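Local atomic coordinates of beta-N-acetylhexosaminidase (Beutenbergia cavernae, PDB entry 5BU9), a protein that probably catalyses the hydrolysis of terminal non-reducing N-acetyl-D-hexosamine residues in N-acetyl-beta-D-hexosaminides. Residues Q13-G18 and E307-V312; E25-D30 and A300-A305; L29-I32 and H36-N39; A244-E249 and Q277-A282; V313-A316 and D321-A324. All coordinates share one frame; numbering follows the deposited sequence.

Contact 1: residues Q13-G18 and E307-V312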
loop_
_atom_site.group_PDB
_atom_site.type_symbol
_atom_site.label_atom_id
_atom_site.label_comp_id
_atom_site.label_asym_id
_atom_site.label_seq_id
_atom_site.Cartn_x
_atom_site.Cartn_y
_atom_site.Cartn_z
ATOM N N GLN A 13 -14.867 -1.633 3.245
ATOM C CA GLN A 13 -13.656 -2.461 3.296
ATOM C C GLN A 13 -12.608 -2.155 2.214
ATOM O O GLN A 13 -11.462 -2.596 2.345
ATOM C CB GLN A 13 -14.037 -3.939 3.194
ATOM C CG GLN A 13 -14.833 -4.396 4.339
ATOM C CD GLN A 13 -14.031 -4.419 5.614
ATOM O OE1 GLN A 13 -12.935 -4.983 5.660
ATOM N NE2 GLN A 13 -14.563 -3.789 6.657
ATOM N N LEU A 14 -13.027 -1.464 1.140
ATOM C CA LEU A 14 -12.173 -1.116 -0.008
ATOM C C LEU A 14 -11.404 0.199 0.192
ATOM O O LEU A 14 -10.772 0.717 -0.743
ATOM C CB LEU A 14 -13.020 -1.037 -1.290
ATOM C CG LEU A 14 -13.945 -2.229 -1.582
ATOM C CD1 LEU A 14 -14.560 -2.055 -2.968
ATOM C CD2 LEU A 14 -13.193 -3.568 -1.481
ATOM N N PHE A 15 -11.449 0.744 1.409
ATOM C CA PHE A 15 -10.729 1.983 1.699
ATOM C C PHE A 15 -9.770 1.867 2.884
ATOM O O PHE A 15 -10.018 1.132 3.845
ATOM C CB PHE A 15 -11.708 3.124 1.955
ATOM C CG PHE A 15 -12.359 3.652 0.711
ATOM C CD1 PHE A 15 -13.468 3.010 0.161
ATOM C CD2 PHE A 15 -11.878 4.789 0.094
ATOM C CE1 PHE A 15 -14.081 3.492 -0.982
ATOM C CE2 PHE A 15 -12.485 5.291 -1.056
ATOM C CZ PHE A 15 -13.591 4.644 -1.594
HETATM N N MSE A 16 -8.665 2.600 2.792
HETATM C CA MSE A 16 -7.719 2.710 3.886
HETATM C C MSE A 16 -7.528 4.201 4.199
HETATM O O MSE A 16 -6.980 4.945 3.387
HETATM C CB MSE A 16 -6.391 2.014 3.547
HETATM C CG MSE A 16 -5.412 1.957 4.749
HETATM SE SE MSE A 16 -3.755 1.009 4.342
HETATM C CE MSE A 16 -4.330 -0.793 4.781
ATOM N N VAL A 17 -8.006 4.657 5.358
ATOM C CA VAL A 17 -7.973 6.109 5.620
ATOM C C VAL A 17 -6.887 6.442 6.626
ATOM O O VAL A 17 -6.686 5.729 7.620
ATOM C CB VAL A 17 -9.338 6.644 6.075
ATOM C CG1 VAL A 17 -9.791 5.959 7.342
ATOM C CG2 VAL A 17 -9.244 8.125 6.316
ATOM N N GLY A 18 -6.156 7.508 6.327
ATOM C CA GLY A 18 -5.025 7.925 7.131
ATOM C C GLY A 18 -5.448 8.570 8.430
ATOM O O GLY A 18 -6.566 9.056 8.549
ATOM N N GLU A 307 -16.467 11.438 1.006
ATOM C CA GLU A 307 -17.143 11.622 -0.282
ATOM C C GLU A 307 -16.737 10.545 -1.322
ATOM O O GLU A 307 -17.519 10.241 -2.223
ATOM C CB GLU A 307 -16.872 13.011 -0.827
ATOM C CG GLU A 307 -15.547 13.117 -1.577
ATOM C CD GLU A 307 -15.060 14.550 -1.658
ATOM O OE1 GLU A 307 -14.843 15.064 -2.786
ATOM O OE2 GLU A 307 -14.923 15.157 -0.574
HETATM N N MSE A 308 -15.536 9.964 -1.189
HETATM C CA MSE A 308 -15.122 8.904 -2.104
HETATM C C MSE A 308 -15.909 7.651 -1.821
HETATM O O MSE A 308 -16.379 6.963 -2.729
HETATM C CB MSE A 308 -13.630 8.612 -1.976
HETATM C CG MSE A 308 -12.783 9.772 -2.419
HETATM SE SE MSE A 308 -10.889 9.578 -1.929
HETATM C CE MSE A 308 -10.428 8.129 -3.045
ATOM N N VAL A 309 -16.035 7.338 -0.541
ATOM C CA VAL A 309 -16.828 6.181 -0.129
ATOM C C VAL A 309 -18.244 6.347 -0.655
ATOM O O VAL A 309 -18.808 5.405 -1.216
ATOM C CB VAL A 309 -16.815 5.993 1.404
ATOM C CG1 VAL A 309 -17.873 4.984 1.831
ATOM C CG2 VAL A 309 -15.425 5.526 1.852
ATOM N N ALA A 310 -18.815 7.545 -0.498
ATOM C CA ALA A 310 -20.223 7.747 -0.874
ATOM C C ALA A 310 -20.395 7.570 -2.370
ATOM O O ALA A 310 -21.390 7.015 -2.828
ATOM C CB ALA A 310 -20.714 9.116 -0.456
ATOM N N ALA A 311 -19.417 8.054 -3.126
ATOM C CA ALA A 311 -19.472 7.928 -4.564
ATOM C C ALA A 311 -19.396 6.455 -4.982
ATOM O O ALA A 311 -20.077 6.059 -5.924
ATOM C CB ALA A 311 -18.364 8.710 -5.200
ATOM N N VAL A 312 -18.565 5.660 -4.296
ATOM C CA VAL A 312 -18.396 4.258 -4.669
ATOM C C VAL A 312 -19.674 3.501 -4.311
ATOM O O VAL A 312 -20.133 2.684 -5.104
ATOM C CB VAL A 312 -17.154 3.615 -4.030
ATOM C CG1 VAL A 312 -17.115 2.121 -4.350
ATOM C CG2 VAL A 312 -15.879 4.274 -4.587
#
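The ring of F15 lies under the branched side chain of V309, whose CG2 sits almost squarely over one ring face, 3.6 Å from the ring centroid and only 12° off the normal. This is a CH-pi contact, with the methyl group near the middle of the ring instead of slipping over its rim. V312 comes head-on toward F15, its CG2 in the ring plane at the edge, 3.8 Å from F15 CZ. The selenomethionine M308 arrives obliquely, with its CB 3.6 Å from F15 CE2 and its bent chain bringing CE to 4.0 Å from that same ring carbon. A chi1 of -75° places CG of F15 anti to its carbonyl carbon, beside the backbone N, and sends the ring out toward the helix. With an alanine here, V309 CG2 would probably lose the face it packs on, and a gap is likely to open between strand and helix. All four touching residues are buried, and the contact is purely apolar. Strand 15-18 and helix 307-312 run nearly antiparallel, their axes 10.6 Å apart, as expected for the layers of a TIM barrel. Strand 15-20 pairs in parallel with 39-43 and 296-298, V298 also touching F15, while helices 281-291 and 320-336 flank M308 and V312.

Contact 2: residues E25-D30 and A300-A305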
loop_
_atom_site.group_PDB
_atom_site.type_symbol
_atom_site.label_atom_id
_atom_site.label_comp_id
_atom_site.label_asym_id
_atom_site.label_seq_id
_atom_site.Cartn_x
_atom_site.Cartn_y
_atom_site.Cartn_z
ATOM N N GLU A 25 -7.180 10.631 14.940
ATOM C CA GLU A 25 -7.864 11.825 14.480
ATOM C C GLU A 25 -9.365 11.582 14.328
ATOM O O GLU A 25 -9.790 10.515 13.881
ATOM C CB GLU A 25 -7.250 12.283 13.151
ATOM C CG GLU A 25 -5.828 12.861 13.290
ATOM C CD GLU A 25 -5.382 13.601 12.030
ATOM O OE1 GLU A 25 -4.804 12.947 11.134
ATOM O OE2 GLU A 25 -5.649 14.822 11.927
ATOM N N GLN A 26 -10.162 12.579 14.686
ATOM C CA GLN A 26 -11.614 12.472 14.612
ATOM C C GLN A 26 -12.102 12.161 13.188
ATOM O O GLN A 26 -13.026 11.362 13.026
ATOM C CB GLN A 26 -12.270 13.752 15.159
ATOM C CG GLN A 26 -13.802 13.654 15.351
ATOM C CD GLN A 26 -14.197 12.511 16.282
ATOM O OE1 GLN A 26 -13.616 12.346 17.349
ATOM N NE2 GLN A 26 -15.176 11.705 15.865
ATOM N N VAL A 27 -11.453 12.724 12.165
ATOM C CA VAL A 27 -11.824 12.454 10.757
ATOM C C VAL A 27 -11.727 10.956 10.424
ATOM O O VAL A 27 -12.575 10.403 9.699
ATOM C CB VAL A 27 -10.957 13.303 9.740
ATOM C CG1 VAL A 27 -9.451 13.006 9.881
ATOM C CG2 VAL A 27 -11.417 13.071 8.277
ATOM N N THR A 28 -10.690 10.308 10.938
ATOM C CA THR A 28 -10.479 8.871 10.725
ATOM C C THR A 28 -11.499 8.024 11.488
ATOM O O THR A 28 -12.057 7.077 10.962
ATOM C CB THR A 28 -9.082 8.486 11.161
ATOM O OG1 THR A 28 -8.180 9.410 10.558
ATOM C CG2 THR A 28 -8.733 7.067 10.710
ATOM N N LEU A 29 -11.725 8.380 12.743
ATOM C CA LEU A 29 -12.729 7.738 13.557
ATOM C C LEU A 29 -14.122 7.882 12.919
ATOM O O LEU A 29 -14.884 6.941 12.887
ATOM C CB LEU A 29 -12.713 8.335 14.974
ATOM C CG LEU A 29 -11.482 8.043 15.841
ATOM C CD1 LEU A 29 -11.610 8.749 17.188
ATOM C CD2 LEU A 29 -11.305 6.549 16.070
ATOM N N ASP A 30 -14.453 9.067 12.426
ATOM C CA ASP A 30 -15.692 9.238 11.695
ATOM C C ASP A 30 -15.726 8.390 10.423
ATOM O O ASP A 30 -16.774 7.875 10.058
ATOM C CB ASP A 30 -15.914 10.703 11.297
ATOM C CG ASP A 30 -16.140 11.642 12.516
ATOM O OD1 ASP A 30 -16.507 11.157 13.619
ATOM O OD2 ASP A 30 -15.940 12.871 12.334
ATOM N N ALA A 300 -2.695 10.877 3.015
ATOM C CA ALA A 300 -2.206 12.238 3.234
ATOM C C ALA A 300 -3.366 13.153 3.616
ATOM O O ALA A 300 -3.269 13.924 4.558
ATOM C CB ALA A 300 -1.456 12.788 1.955
ATOM N N ASP A 301 -4.468 13.071 2.869
ATOM C CA ASP A 301 -5.600 13.951 3.123
ATOM C C ASP A 301 -6.848 13.131 3.377
ATOM O O ASP A 301 -7.623 12.896 2.455
ATOM C CB ASP A 301 -5.814 14.896 1.939
ATOM C CG ASP A 301 -7.026 15.822 2.115
ATOM O OD1 ASP A 301 -7.595 15.873 3.229
ATOM O OD2 ASP A 301 -7.387 16.519 1.120
ATOM N N PRO A 302 -7.054 12.714 4.628
ATOM C CA PRO A 302 -8.207 11.854 4.920
ATOM C C PRO A 302 -9.546 12.610 4.825
ATOM O O PRO A 302 -10.594 11.979 4.846
ATOM C CB PRO A 302 -7.939 11.352 6.344
ATOM C CG PRO A 302 -6.947 12.368 6.951
ATOM C CD PRO A 302 -6.192 12.989 5.798
ATOM N N SER A 303 -9.531 13.927 4.656
ATOM C CA SER A 303 -10.805 14.662 4.650
ATOM C C SER A 303 -11.672 14.306 3.463
ATOM O O SER A 303 -12.863 14.570 3.497
ATOM C CB SER A 303 -10.605 16.190 4.678
ATOM O OG SER A 303 -10.129 16.660 3.427
ATOM N N ILE A 304 -11.097 13.718 2.412
ATOM C CA ILE A 304 -11.908 13.392 1.233
ATOM C C ILE A 304 -12.357 11.924 1.206
ATOM O O ILE A 304 -13.015 11.503 0.280
ATOM C CB ILE A 304 -11.167 13.740 -0.058
ATOM C CG1 ILE A 304 -9.842 12.985 -0.126
ATOM C CG2 ILE A 304 -10.987 15.294 -0.172
ATOM C CD1 ILE A 304 -9.064 13.282 -1.354
ATOM N N ALA A 305 -12.014 11.143 2.224
ATOM C CA ALA A 305 -12.417 9.751 2.233
ATOM C C ALA A 305 -13.949 9.610 2.211
ATOM O O ALA A 305 -14.477 8.779 1.492
ATOM C CB ALA A 305 -11.834 9.037 3.446
#
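V27 meets P302 at a surface seam of the TIM barrel, where the start of helix 26-35 faces the turn that leads into helix 305-318. From the CA of V27 the CB points toward this turn, and there the chain forks. One branch, CG1, stands between the backbone N and the carbonyl carbon (chi1 60°) and reaches the proline ring, 3.9 Å from P302 CG, with P302 CB slightly farther off. The other, CG2, rests against the backbone: it is 3.7 Å from P302 O and 4.0 Å from the CA of S303. The valine thus straddles the proline, one methyl on its ring and one on its carbonyl, and the two side chains cross at about a right angle. The turn is shaped from within by an Asx turn at D301, and P302 begins the short 3-10 segment that follows. On the inner side, P302 and T28 both pack on V17 of strand 15-20, and T28 OG1 is hydrogen-bonded to G18 O. A single carboxylate oxygen does the work in the Asx turn: D301 OD1 accepts both S303 N, at 3.1 Å and from above the carboxylate plane, and S303 OG, at 2.7 Å on its syn side.

Contact 3: residues L29-I32 and H36-N39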
loop_
_atom_site.group_PDB
_atom_site.type_symbol
_atom_site.label_atom_id
_atom_site.label_comp_id
_atom_site.label_asym_id
_atom_site.label_seq_id
_atom_site.Cartn_x
_atom_site.Cartn_y
_atom_site.Cartn_z
ATOM N N LEU A 29 -11.725 8.380 12.743
ATOM C CA LEU A 29 -12.729 7.738 13.557
ATOM C C LEU A 29 -14.122 7.882 12.919
ATOM O O LEU A 29 -14.884 6.941 12.887
ATOM C CB LEU A 29 -12.713 8.335 14.974
ATOM C CG LEU A 29 -11.482 8.043 15.841
ATOM C CD1 LEU A 29 -11.610 8.749 17.188
ATOM C CD2 LEU A 29 -11.305 6.549 16.070
ATOM N N ASP A 30 -14.453 9.067 12.426
ATOM C CA ASP A 30 -15.692 9.238 11.695
ATOM C C ASP A 30 -15.726 8.390 10.423
ATOM O O ASP A 30 -16.774 7.875 10.058
ATOM C CB ASP A 30 -15.914 10.703 11.297
ATOM C CG ASP A 30 -16.140 11.642 12.516
ATOM O OD1 ASP A 30 -16.507 11.157 13.619
ATOM O OD2 ASP A 30 -15.940 12.871 12.334
ATOM N N ALA A 31 -14.602 8.285 9.724
ATOM C CA ALA A 31 -14.554 7.511 8.474
ATOM C C ALA A 31 -14.928 6.066 8.773
ATOM O O ALA A 31 -15.710 5.492 8.040
ATOM C CB ALA A 31 -13.198 7.587 7.828
ATOM N N ILE A 32 -14.411 5.509 9.876
ATOM C CA ILE A 32 -14.784 4.174 10.317
ATOM C C ILE A 32 -16.254 4.074 10.758
ATOM O O ILE A 32 -16.971 3.169 10.350
ATOM C CB ILE A 32 -13.899 3.699 11.471
ATOM C CG1 ILE A 32 -12.439 3.679 11.073
ATOM C CG2 ILE A 32 -14.310 2.321 11.911
ATOM C CD1 ILE A 32 -11.536 3.390 12.261
ATOM N N HIS A 36 -18.059 3.572 7.425
ATOM C CA HIS A 36 -17.758 2.128 7.459
ATOM C C HIS A 36 -16.382 1.789 6.870
ATOM O O HIS A 36 -16.133 0.641 6.460
ATOM C CB HIS A 36 -18.867 1.324 6.737
ATOM C CG HIS A 36 -20.256 1.765 7.092
ATOM N ND1 HIS A 36 -20.890 1.364 8.249
ATOM C CD2 HIS A 36 -21.119 2.598 6.456
ATOM C CE1 HIS A 36 -22.082 1.941 8.318
ATOM N NE2 HIS A 36 -22.249 2.685 7.240
ATOM N N VAL A 37 -15.477 2.764 6.832
ATOM C CA VAL A 37 -14.108 2.477 6.386
ATOM C C VAL A 37 -13.472 1.388 7.264
ATOM O O VAL A 37 -13.577 1.398 8.506
ATOM C CB VAL A 37 -13.261 3.746 6.376
ATOM C CG1 VAL A 37 -11.798 3.421 6.085
ATOM C CG2 VAL A 37 -13.819 4.693 5.319
ATOM N N GLY A 38 -12.840 0.424 6.611
ATOM C CA GLY A 38 -12.464 -0.811 7.279
ATOM C C GLY A 38 -10.978 -0.991 7.532
ATOM O O GLY A 38 -10.561 -1.998 8.121
ATOM N N ASN A 39 -10.178 -0.002 7.124
ATOM C CA ASN A 39 -8.740 -0.090 7.271
ATOM C C ASN A 39 -8.176 1.287 7.565
ATOM O O ASN A 39 -8.729 2.278 7.112
ATOM C CB ASN A 39 -8.088 -0.656 6.012
ATOM C CG ASN A 39 -8.793 -1.892 5.491
ATOM O OD1 ASN A 39 -8.684 -2.967 6.068
ATOM N ND2 ASN A 39 -9.526 -1.738 4.388
#
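The flat peptide carbonyl of A31 is met from above its plane by V37 N, in a backbone bond that closes the C-terminal end of helix 26-35 within a beta-alpha-beta unit of the TIM barrel. The bond is 3.0 Å from V37 N to A31 O and fairly straight, 161° at the hydrogen. A second carbonyl, that of V37, has the isoleucine around it: I32 CG1 and CG2 each come within 3.6 Å of V37 O. The chain reverses at H36, the first residue to leave helical geometry, with positive phi. The CB of H36 points away from the helix segment, and its ND1 bonds to A68 O. Once the chain has turned, V37 lies alongside the helix: its CG2 is 3.9 Å from A31 CB, and both side chains also rest on V17 of strand 15-20. V37 CG2, set anti to its own carbonyl carbon, reaches A31 O as well, at 3.4 Å. N39 then pairs with V17 as the next strand begins. Weak CA-H...O contacts add to the join; one of them, the straighter, places I32 CA 3.5 Å from V37 O, with 147° at the hydrogen.

Contact 4: residues A244-E249 and Q277-A282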
loop_
_atom_site.group_PDB
_atom_site.type_symbol
_atom_site.label_atom_id
_atom_site.label_comp_id
_atom_site.label_asym_id
_atom_site.label_seq_id
_atom_site.Cartn_x
_atom_site.Cartn_y
_atom_site.Cartn_z
ATOM N N ALA A 244 -0.940 3.957 -13.924
ATOM C CA ALA A 244 -0.953 2.482 -13.760
ATOM C C ALA A 244 -2.065 2.045 -12.828
ATOM O O ALA A 244 -2.738 1.080 -13.112
ATOM C CB ALA A 244 0.414 1.959 -13.238
ATOM N N ALA A 245 -2.258 2.783 -11.724
ATOM C CA ALA A 245 -3.248 2.436 -10.705
ATOM C C ALA A 245 -4.683 2.414 -11.257
ATOM O O ALA A 245 -5.569 1.788 -10.662
ATOM C CB ALA A 245 -3.164 3.395 -9.506
ATOM N N PHE A 246 -4.887 3.083 -12.387
ATOM C CA PHE A 246 -6.187 3.175 -13.047
ATOM C C PHE A 246 -6.219 2.321 -14.302
ATOM O O PHE A 246 -7.168 2.391 -15.067
ATOM C CB PHE A 246 -6.526 4.626 -13.470
ATOM C CG PHE A 246 -6.552 5.641 -12.320
ATOM C CD1 PHE A 246 -6.641 5.234 -10.999
ATOM C CD2 PHE A 246 -6.530 7.006 -12.593
ATOM C CE1 PHE A 246 -6.669 6.164 -9.967
ATOM C CE2 PHE A 246 -6.544 7.949 -11.557
ATOM C CZ PHE A 246 -6.613 7.522 -10.250
ATOM N N SER A 247 -5.172 1.541 -14.545
ATOM C CA SER A 247 -5.122 0.768 -15.785
ATOM C C SER A 247 -5.640 -0.660 -15.604
ATOM O O SER A 247 -5.005 -1.480 -14.925
ATOM C CB SER A 247 -3.693 0.738 -16.320
ATOM O OG SER A 247 -3.579 -0.196 -17.363
ATOM N N ARG A 248 -6.786 -0.973 -16.206
ATOM C CA ARG A 248 -7.232 -2.362 -16.206
ATOM C C ARG A 248 -6.107 -3.287 -16.724
ATOM O O ARG A 248 -5.849 -4.351 -16.149
ATOM C CB ARG A 248 -8.490 -2.538 -17.049
ATOM C CG ARG A 248 -9.126 -3.943 -16.954
ATOM C CD ARG A 248 -9.743 -4.183 -15.571
ATOM N NE ARG A 248 -10.214 -5.551 -15.416
ATOM C CZ ARG A 248 -10.905 -6.006 -14.375
ATOM N NH1 ARG A 248 -11.245 -5.198 -13.393
ATOM N NH2 ARG A 248 -11.272 -7.282 -14.314
ATOM N N GLU A 249 -5.402 -2.863 -17.767
ATOM C CA GLU A 249 -4.382 -3.725 -18.354
ATOM C C GLU A 249 -3.232 -4.032 -17.405
ATOM O O GLU A 249 -2.747 -5.167 -17.333
ATOM C CB GLU A 249 -3.794 -3.113 -19.623
ATOM C CG GLU A 249 -2.739 -4.038 -20.190
ATOM C CD GLU A 249 -2.252 -3.614 -21.539
ATOM O OE1 GLU A 249 -2.733 -2.573 -22.039
ATOM O OE2 GLU A 249 -1.386 -4.327 -22.095
ATOM N N GLN A 277 -4.509 14.548 -9.132
ATOM C CA GLN A 277 -5.424 15.617 -8.719
ATOM C C GLN A 277 -6.337 16.070 -9.868
ATOM O O GLN A 277 -7.357 16.665 -9.592
ATOM C CB GLN A 277 -4.659 16.832 -8.174
ATOM C CG GLN A 277 -3.971 16.583 -6.855
ATOM C CD GLN A 277 -4.908 16.063 -5.767
ATOM O OE1 GLN A 277 -4.826 14.881 -5.339
ATOM N NE2 GLN A 277 -5.790 16.934 -5.308
ATOM N N ALA A 278 -5.969 15.807 -11.137
ATOM C CA ALA A 278 -6.840 16.130 -12.303
ATOM C C ALA A 278 -8.207 15.443 -12.239
ATOM O O ALA A 278 -9.170 15.926 -12.810
ATOM C CB ALA A 278 -6.145 15.758 -13.620
ATOM N N TRP A 279 -8.271 14.306 -11.546
ATOM C CA TRP A 279 -9.524 13.577 -11.338
ATOM C C TRP A 279 -10.141 13.935 -10.002
ATOM O O TRP A 279 -9.417 14.154 -9.033
ATOM C CB TRP A 279 -9.283 12.060 -11.390
ATOM C CG TRP A 279 -8.854 11.579 -12.746
ATOM C CD1 TRP A 279 -9.679 11.111 -13.764
ATOM C CD2 TRP A 279 -7.509 11.478 -13.240
ATOM N NE1 TRP A 279 -8.917 10.754 -14.850
ATOM C CE2 TRP A 279 -7.587 10.972 -14.565
ATOM C CE3 TRP A 279 -6.246 11.790 -12.707
ATOM C CZ2 TRP A 279 -6.462 10.755 -15.349
ATOM C CZ3 TRP A 279 -5.107 11.564 -13.494
ATOM C CH2 TRP A 279 -5.233 11.055 -14.808
ATOM N N SER A 280 -11.470 13.996 -9.945
ATOM C CA SER A 280 -12.141 14.214 -8.686
ATOM C C SER A 280 -11.784 13.071 -7.720
ATOM O O SER A 280 -11.429 11.958 -8.140
ATOM C CB SER A 280 -13.671 14.272 -8.912
ATOM O OG SER A 280 -14.157 12.955 -9.061
ATOM N N PRO A 281 -11.899 13.317 -6.413
ATOM C CA PRO A 281 -11.661 12.213 -5.478
ATOM C C PRO A 281 -12.545 11.001 -5.760
ATOM O O PRO A 281 -12.086 9.879 -5.655
ATOM C CB PRO A 281 -12.013 12.826 -4.131
ATOM C CG PRO A 281 -11.678 14.333 -4.328
ATOM C CD PRO A 281 -12.106 14.617 -5.736
ATOM N N ALA A 282 -13.809 11.236 -6.096
ATOM C CA ALA A 282 -14.736 10.161 -6.422
ATOM C C ALA A 282 -14.218 9.355 -7.614
ATOM O O ALA A 282 -14.149 8.127 -7.555
ATOM C CB ALA A 282 -16.112 10.747 -6.717
#
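Aromatic packing joins F246 to W279 in a T-shaped pair, the phenylalanine directing its edge at the face of the indole. The planes stand at 84°, and the centroids of the F246 ring and the six-membered ring of W279 are 5.4 Å apart. At closest, F246 CE2 is 4.0 Å from W279 CE3 and equally near W279 CD2, toward the rim of the six-membered ring. With chi1 -66°, W279 holds CG anti to its carbonyl carbon, which turns the indole toward F246. The other face of the indole is met by A278 CB from its own segment, so the tryptophan is packed on two sides. Among apolar neighbours, L287 of helix 281-291 touches both aromatic residues, V276 meets F246, and P243 meets W279; F246 is buried, whereas W279 remains partly exposed. Polar interactions belong to the ends of the helices and not to the aromatic pair. S247 and S280 are N-caps, S247 OG bonding to I250 N and S280 OG to D283 N. In the TIM barrel the two segments lead into successive helices, 248-258 and 281-291, with strand 264-267 between them. The edge-to-face pair therefore bridges two successive beta-to-alpha connections of the barrel, each ending in a serine N-cap.

Contact 5: residues V313-A316 and D321-A324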
loop_
_atom_site.group_PDB
_atom_site.type_symbol
_atom_site.label_atom_id
_atom_site.label_comp_id
_atom_site.label_asym_id
_atom_site.label_seq_id
_atom_site.Cartn_x
_atom_site.Cartn_y
_atom_site.Cartn_z
ATOM N N VAL A 313 -20.278 3.813 -3.162
ATOM C CA VAL A 313 -21.569 3.229 -2.799
ATOM C C VAL A 313 -22.617 3.574 -3.841
ATOM O O VAL A 313 -23.327 2.696 -4.323
ATOM C CB VAL A 313 -22.062 3.697 -1.405
ATOM C CG1 VAL A 313 -23.546 3.293 -1.208
ATOM C CG2 VAL A 313 -21.235 3.101 -0.329
ATOM N N ALA A 314 -22.721 4.853 -4.198
ATOM C CA ALA A 314 -23.786 5.268 -5.107
ATOM C C ALA A 314 -23.628 4.605 -6.475
ATOM O O ALA A 314 -24.621 4.215 -7.097
ATOM C CB ALA A 314 -23.822 6.779 -5.247
ATOM N N LYS A 315 -22.393 4.430 -6.945
ATOM C CA LYS A 315 -22.237 3.817 -8.270
ATOM C C LYS A 315 -22.560 2.303 -8.241
ATOM O O LYS A 315 -23.084 1.781 -9.201
ATOM C CB LYS A 315 -20.840 4.059 -8.819
ATOM C CG LYS A 315 -20.608 3.490 -10.269
ATOM C CD LYS A 315 -19.203 3.750 -10.732
ATOM C CE LYS A 315 -18.890 3.094 -12.066
ATOM N NZ LYS A 315 -19.546 3.759 -13.195
ATOM N N ALA A 316 -22.262 1.636 -7.129
ATOM C CA ALA A 316 -22.614 0.239 -6.938
ATOM C C ALA A 316 -24.123 0.107 -6.976
ATOM O O ALA A 316 -24.626 -0.851 -7.518
ATOM C CB ALA A 316 -22.066 -0.305 -5.615
ATOM N N ASP A 321 -22.482 -3.790 -13.200
ATOM C CA ASP A 321 -21.139 -4.264 -13.489
ATOM C C ASP A 321 -20.166 -3.772 -12.376
ATOM O O ASP A 321 -19.308 -4.502 -11.896
ATOM C CB ASP A 321 -20.663 -3.777 -14.852
ATOM C CG ASP A 321 -21.244 -4.573 -16.011
ATOM O OD1 ASP A 321 -21.706 -5.723 -15.809
ATOM O OD2 ASP A 321 -21.238 -4.036 -17.148
ATOM N N PHE A 322 -20.301 -2.526 -11.957
ATOM C CA PHE A 322 -19.413 -1.974 -10.940
ATOM C C PHE A 322 -19.710 -2.627 -9.581
ATOM O O PHE A 322 -18.806 -2.884 -8.802
ATOM C CB PHE A 322 -19.579 -0.447 -10.866
ATOM C CG PHE A 322 -18.627 0.224 -9.902
ATOM C CD1 PHE A 322 -17.289 0.402 -10.236
ATOM C CD2 PHE A 322 -19.066 0.665 -8.661
ATOM C CE1 PHE A 322 -16.405 1.025 -9.346
ATOM C CE2 PHE A 322 -18.192 1.275 -7.774
ATOM C CZ PHE A 322 -16.857 1.431 -8.106
ATOM N N ALA A 323 -20.985 -2.866 -9.296
ATOM C CA ALA A 323 -21.390 -3.591 -8.086
ATOM C C ALA A 323 -20.701 -4.952 -8.004
ATOM O O ALA A 323 -20.259 -5.340 -6.923
ATOM C CB ALA A 323 -22.944 -3.773 -8.025
ATOM N N ALA A 324 -20.609 -5.666 -9.129
ATOM C CA ALA A 324 -20.030 -7.003 -9.122
ATOM C C ALA A 324 -18.527 -6.883 -8.885
ATOM O O ALA A 324 -17.937 -7.685 -8.155
ATOM C CB ALA A 324 -20.343 -7.771 -10.434
#
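K315 lays its aliphatic chain over one face of the F322 ring, and this is the dense part of the contact. CD stands over the ring centre, 3.7 Å from the centroid and 13° off the normal, a CH-pi contact, while K315 CG comes within 3.6 Å of F322 CD2. The chain is extended from CB to CE and bends at its last torsion (chi4 73°), so CE still meets the ring as NZ swings off. A316 closes in at the ring edge, its backbone N 3.7 Å from F322 CD2. Beside the ring the fit is uneven: A323 CB touches A316 O at 3.4 Å, but the two methyl carbons, A316 CB and A323 CB, stay 4.3 Å apart. The looser side lies at the end of the lysine, beyond CE, where NZ forms long, weak ion pairs with D319 and E290. A serine at F322 would probably strip the lysine methylenes of the surface they lie on and let that chain turn more freely. The contact joins the end of helix 305-318 to the start of helix 320-336 across the short turn between them. Helix 281-291 lies against the pair, I286 touching both K315 and F322, while helix 7-12 meets A316 and V313.

From the N terminus, the first segment met is that of contact 1, whose partner lies 289 residues on, in the late helix 305-318. Contacts 2 and 3 both start on helix 26-35, sharing L29 and D30: contact 3 closes only a short turn to the next strand, whereas contact 2 spans to the connection after the last strand. Contacts 2, 3 and 4 all fall within the span of contact 1, and contact 4 also within that of contact 2; contact 5 comes after them all. Contacts 1 and 2 join the first strand and helix to the last strand's connection and helix, where the barrel closes; contacts 4 and 5 join later helices and their leading loops.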